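Local coordinates for mRNA export protein (Chaetomium thermophilum, PDB 4WPM), which probably takes part in exporting mRNA from the nucleus to the cytoplasm, this chain being the RNA recognition motif domain of a longer Mex67-type factor, at residues K19-K28 with D65-A76. Numbering follows the deposited sequence.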
# COMPACT_ATOMS: atom_id res chain seq x y z
N LYS A 19 11.97 17.74 -8.66
CA LYS A 19 11.86 16.49 -7.92
C LYS A 19 10.48 15.86 -8.08
O LYS A 19 9.49 16.56 -8.31
CB LYS A 19 12.15 16.72 -6.43
CG LYS A 19 13.60 17.03 -6.12
CD LYS A 19 14.44 15.76 -6.05
CE LYS A 19 15.82 16.04 -5.48
NZ LYS A 19 16.58 14.78 -5.22
N THR A 20 10.42 14.54 -7.98
CA THR A 20 9.18 13.79 -8.14
C THR A 20 9.11 12.67 -7.11
O THR A 20 10.14 12.14 -6.68
CB THR A 20 9.08 13.20 -9.56
OG1 THR A 20 9.27 14.23 -10.53
CG2 THR A 20 7.72 12.54 -9.78
N VAL A 21 7.89 12.30 -6.71
CA VAL A 21 7.68 11.23 -5.75
C VAL A 21 7.19 9.97 -6.46
O VAL A 21 6.24 10.03 -7.25
CB VAL A 21 6.67 11.64 -4.66
CG1 VAL A 21 6.45 10.50 -3.67
CG2 VAL A 21 7.15 12.88 -3.93
N ILE A 22 7.83 8.84 -6.17
CA ILE A 22 7.44 7.56 -6.73
C ILE A 22 7.00 6.60 -5.63
O ILE A 22 7.66 6.48 -4.60
CB ILE A 22 8.60 6.91 -7.52
CG1 ILE A 22 9.06 7.83 -8.66
CG2 ILE A 22 8.20 5.54 -8.06
CD1 ILE A 22 8.01 8.07 -9.73
N LYS A 23 5.87 5.93 -5.86
CA LYS A 23 5.37 4.90 -4.95
C LYS A 23 5.53 3.52 -5.58
O LYS A 23 5.14 3.30 -6.73
CB LYS A 23 3.90 5.16 -4.61
CG LYS A 23 3.68 6.43 -3.80
CD LYS A 23 2.21 6.63 -3.42
CE LYS A 23 1.65 5.49 -2.58
NZ LYS A 23 0.23 5.74 -2.20
N ILE A 24 6.11 2.60 -4.82
CA ILE A 24 6.33 1.23 -5.28
C ILE A 24 5.61 0.23 -4.40
O ILE A 24 5.74 0.26 -3.17
CB ILE A 24 7.84 0.88 -5.31
CG1 ILE A 24 8.60 1.88 -6.18
CG2 ILE A 24 8.05 -0.54 -5.82
CD1 ILE A 24 10.11 1.77 -6.06
N LEU A 25 4.85 -0.66 -5.03
CA LEU A 25 4.08 -1.69 -4.33
C LEU A 25 4.53 -3.08 -4.76
O LEU A 25 4.83 -3.30 -5.93
CB LEU A 25 2.59 -1.51 -4.60
CG LEU A 25 1.60 -2.32 -3.76
CD1 LEU A 25 1.74 -2.03 -2.28
CD2 LEU A 25 0.19 -2.05 -4.24
N GLY A 26 4.57 -4.01 -3.81
CA GLY A 26 4.87 -5.40 -4.11
C GLY A 26 6.13 -5.94 -3.45
O GLY A 26 6.45 -7.12 -3.59
N LEU A 27 6.86 -5.08 -2.74
CA LEU A 27 8.08 -5.51 -2.07
C LEU A 27 7.77 -6.47 -0.93
O LEU A 27 8.54 -7.38 -0.65
CB LEU A 27 8.86 -4.30 -1.54
CG LEU A 27 10.21 -4.62 -0.89
CD1 LEU A 27 11.18 -5.24 -1.89
CD2 LEU A 27 10.82 -3.37 -0.26
N LYS A 28 6.64 -6.24 -0.27
CA LYS A 28 6.22 -7.07 0.86
C LYS A 28 5.95 -8.50 0.42
O LYS A 28 6.18 -9.45 1.18
CB LYS A 28 4.98 -6.47 1.51
CG LYS A 28 4.69 -6.99 2.92
CD LYS A 28 3.29 -6.61 3.36
CE LYS A 28 3.10 -6.78 4.85
NZ LYS A 28 1.69 -6.53 5.26
N ASP A 65 3.00 -0.95 3.07
CA ASP A 65 3.34 -1.89 2.01
C ASP A 65 4.09 -1.19 0.88
O ASP A 65 4.54 -1.83 -0.07
CB ASP A 65 2.09 -2.58 1.46
CG ASP A 65 1.31 -3.32 2.52
OD1 ASP A 65 1.87 -3.56 3.61
OD2 ASP A 65 0.14 -3.68 2.26
N TYR A 66 4.22 0.13 0.98
CA TYR A 66 4.80 0.93 -0.09
C TYR A 66 6.26 1.28 0.14
O TYR A 66 6.71 1.39 1.28
CB TYR A 66 4.00 2.23 -0.26
CG TYR A 66 2.66 2.06 -0.93
CD1 TYR A 66 2.56 1.93 -2.31
CD2 TYR A 66 1.49 2.04 -0.19
CE1 TYR A 66 1.34 1.78 -2.93
CE2 TYR A 66 0.26 1.89 -0.80
CZ TYR A 66 0.19 1.76 -2.17
OH TYR A 66 -1.03 1.61 -2.78
N VAL A 67 6.98 1.45 -0.96
CA VAL A 67 8.31 2.06 -0.94
C VAL A 67 8.23 3.42 -1.62
O VAL A 67 7.75 3.53 -2.75
CB VAL A 67 9.36 1.18 -1.65
CG1 VAL A 67 10.70 1.90 -1.75
CG2 VAL A 67 9.52 -0.15 -0.94
N TRP A 68 8.69 4.45 -0.93
CA TRP A 68 8.64 5.82 -1.44
C TRP A 68 10.02 6.23 -1.92
O TRP A 68 11.02 5.97 -1.24
CB TRP A 68 8.14 6.78 -0.37
CG TRP A 68 6.76 6.48 0.14
CD1 TRP A 68 6.39 5.45 0.95
CD2 TRP A 68 5.57 7.23 -0.13
NE1 TRP A 68 5.04 5.50 1.19
CE2 TRP A 68 4.51 6.59 0.55
CE3 TRP A 68 5.29 8.38 -0.88
CZ2 TRP A 68 3.20 7.06 0.50
CZ3 TRP A 68 3.99 8.84 -0.92
CH2 TRP A 68 2.96 8.18 -0.24
N LEU A 69 10.09 6.86 -3.09
CA LEU A 69 11.35 7.36 -3.63
C LEU A 69 11.19 8.79 -4.13
O LEU A 69 10.21 9.12 -4.79
CB LEU A 69 11.84 6.47 -4.77
CG LEU A 69 12.14 5.01 -4.41
CD1 LEU A 69 12.46 4.22 -5.67
CD2 LEU A 69 13.29 4.94 -3.42
N LYS A 70 12.17 9.62 -3.80
CA LYS A 70 12.21 11.00 -4.28
C LYS A 70 13.29 11.12 -5.36
O LYS A 70 14.48 10.92 -5.08
CB LYS A 70 12.48 11.95 -3.11
CG LYS A 70 11.79 13.30 -3.23
CD LYS A 70 11.88 14.06 -1.91
CE LYS A 70 11.02 15.31 -1.93
NZ LYS A 70 11.45 16.30 -0.90
N VAL A 71 12.88 11.45 -6.58
CA VAL A 71 13.78 11.47 -7.73
C VAL A 71 13.46 12.62 -8.68
O VAL A 71 12.37 13.19 -8.62
CB VAL A 71 13.72 10.14 -8.52
CG1 VAL A 71 14.13 8.97 -7.63
CG2 VAL A 71 12.32 9.92 -9.09
N ASN A 72 14.40 12.96 -9.55
CA ASN A 72 14.15 13.98 -10.57
C ASN A 72 13.23 13.42 -11.66
O ASN A 72 12.91 12.23 -11.66
CB ASN A 72 15.46 14.48 -11.18
CG ASN A 72 16.28 13.37 -11.82
OD1 ASN A 72 15.97 12.92 -12.93
ND2 ASN A 72 17.33 12.94 -11.14
N LYS A 73 12.80 14.29 -12.57
CA LYS A 73 11.75 13.93 -13.52
C LYS A 73 12.18 12.88 -14.55
O LYS A 73 11.44 11.93 -14.82
CB LYS A 73 11.24 15.17 -14.24
CG LYS A 73 9.95 14.93 -15.01
CD LYS A 73 9.80 15.83 -16.21
CE LYS A 73 9.56 17.28 -15.81
NZ LYS A 73 10.74 18.13 -16.11
N ASP A 74 13.37 13.05 -15.13
CA ASP A 74 13.86 12.11 -16.13
C ASP A 74 14.05 10.73 -15.53
O ASP A 74 13.76 9.72 -16.16
CB ASP A 74 15.17 12.60 -16.74
CG ASP A 74 15.70 11.65 -17.81
OD1 ASP A 74 15.13 11.63 -18.92
OD2 ASP A 74 16.69 10.94 -17.54
N ASP A 75 14.53 10.71 -14.29
CA ASP A 75 14.72 9.46 -13.56
C ASP A 75 13.40 8.73 -13.36
O ASP A 75 13.35 7.50 -13.38
CB ASP A 75 15.36 9.74 -12.20
CG ASP A 75 16.83 10.09 -12.30
OD1 ASP A 75 17.42 9.89 -13.38
OD2 ASP A 75 17.39 10.56 -11.29
N ALA A 76 12.33 9.49 -13.17
CA ALA A 76 11.01 8.93 -12.92
C ALA A 76 10.52 8.10 -14.11
O ALA A 76 9.89 7.07 -13.94
CB ALA A 76 10.02 10.03 -12.60
O HOH W 1 4.22 -4.38 -1.04
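Water 1 bridges Asp65 and the turn after strand 20-25: it donates to Asp65 O at 2.7 Å and accepts from the backbone N atoms of Gly26 and Lys28. This bridge closes one end of the antiparallel pairing of 20-25 and 66-71, neighbouring strands of the RNA recognition motif sheet, with 59-63 beyond 66-71 and 90-97 beyond 20-25. Three hydrogen-bonded pairs, Thr20 with Val71, Ile22 with Leu69 and Ile24 with Val67, put their side chains on the face covered by helices 40-51 and 73-81; there Ile24 CD1 presses against Leu69 CD1 at 3.4 Å, and Ile22 CD1 reaches Ala76 CB.

On the other face, where RNA recognition motifs commonly bind RNA through aromatic residues, Lys23 runs beside Trp68, its CG 3.9 Å from the centroid of the six-membered ring. A bend at chi3 (60°) turns the chain over Tyr66 and places CE above the ring centre, with NZ 4.1 Å from the centroid in a cation-pi contact. Leu25 CD1 covers the opposite face of this phenol, nearer its rim, and Tyr66 OH bonds weakly to Leu80 O of the second subunit. With Tyr66 replaced by an alanine, the Lys23 ammonium is likely to lose its cation-pi partner and a gap to open beside Leu25. Lys28 NZ bonds to Glu96 O and Asp65 OD2 to Glu96 N, both of the second subunit; the bridge from Lys28 NZ to Asp65 OD1, 3.4 Å, is weak. Val21 CG1 meets the Trp68 ring at its edge, 3.7 Å from CE3.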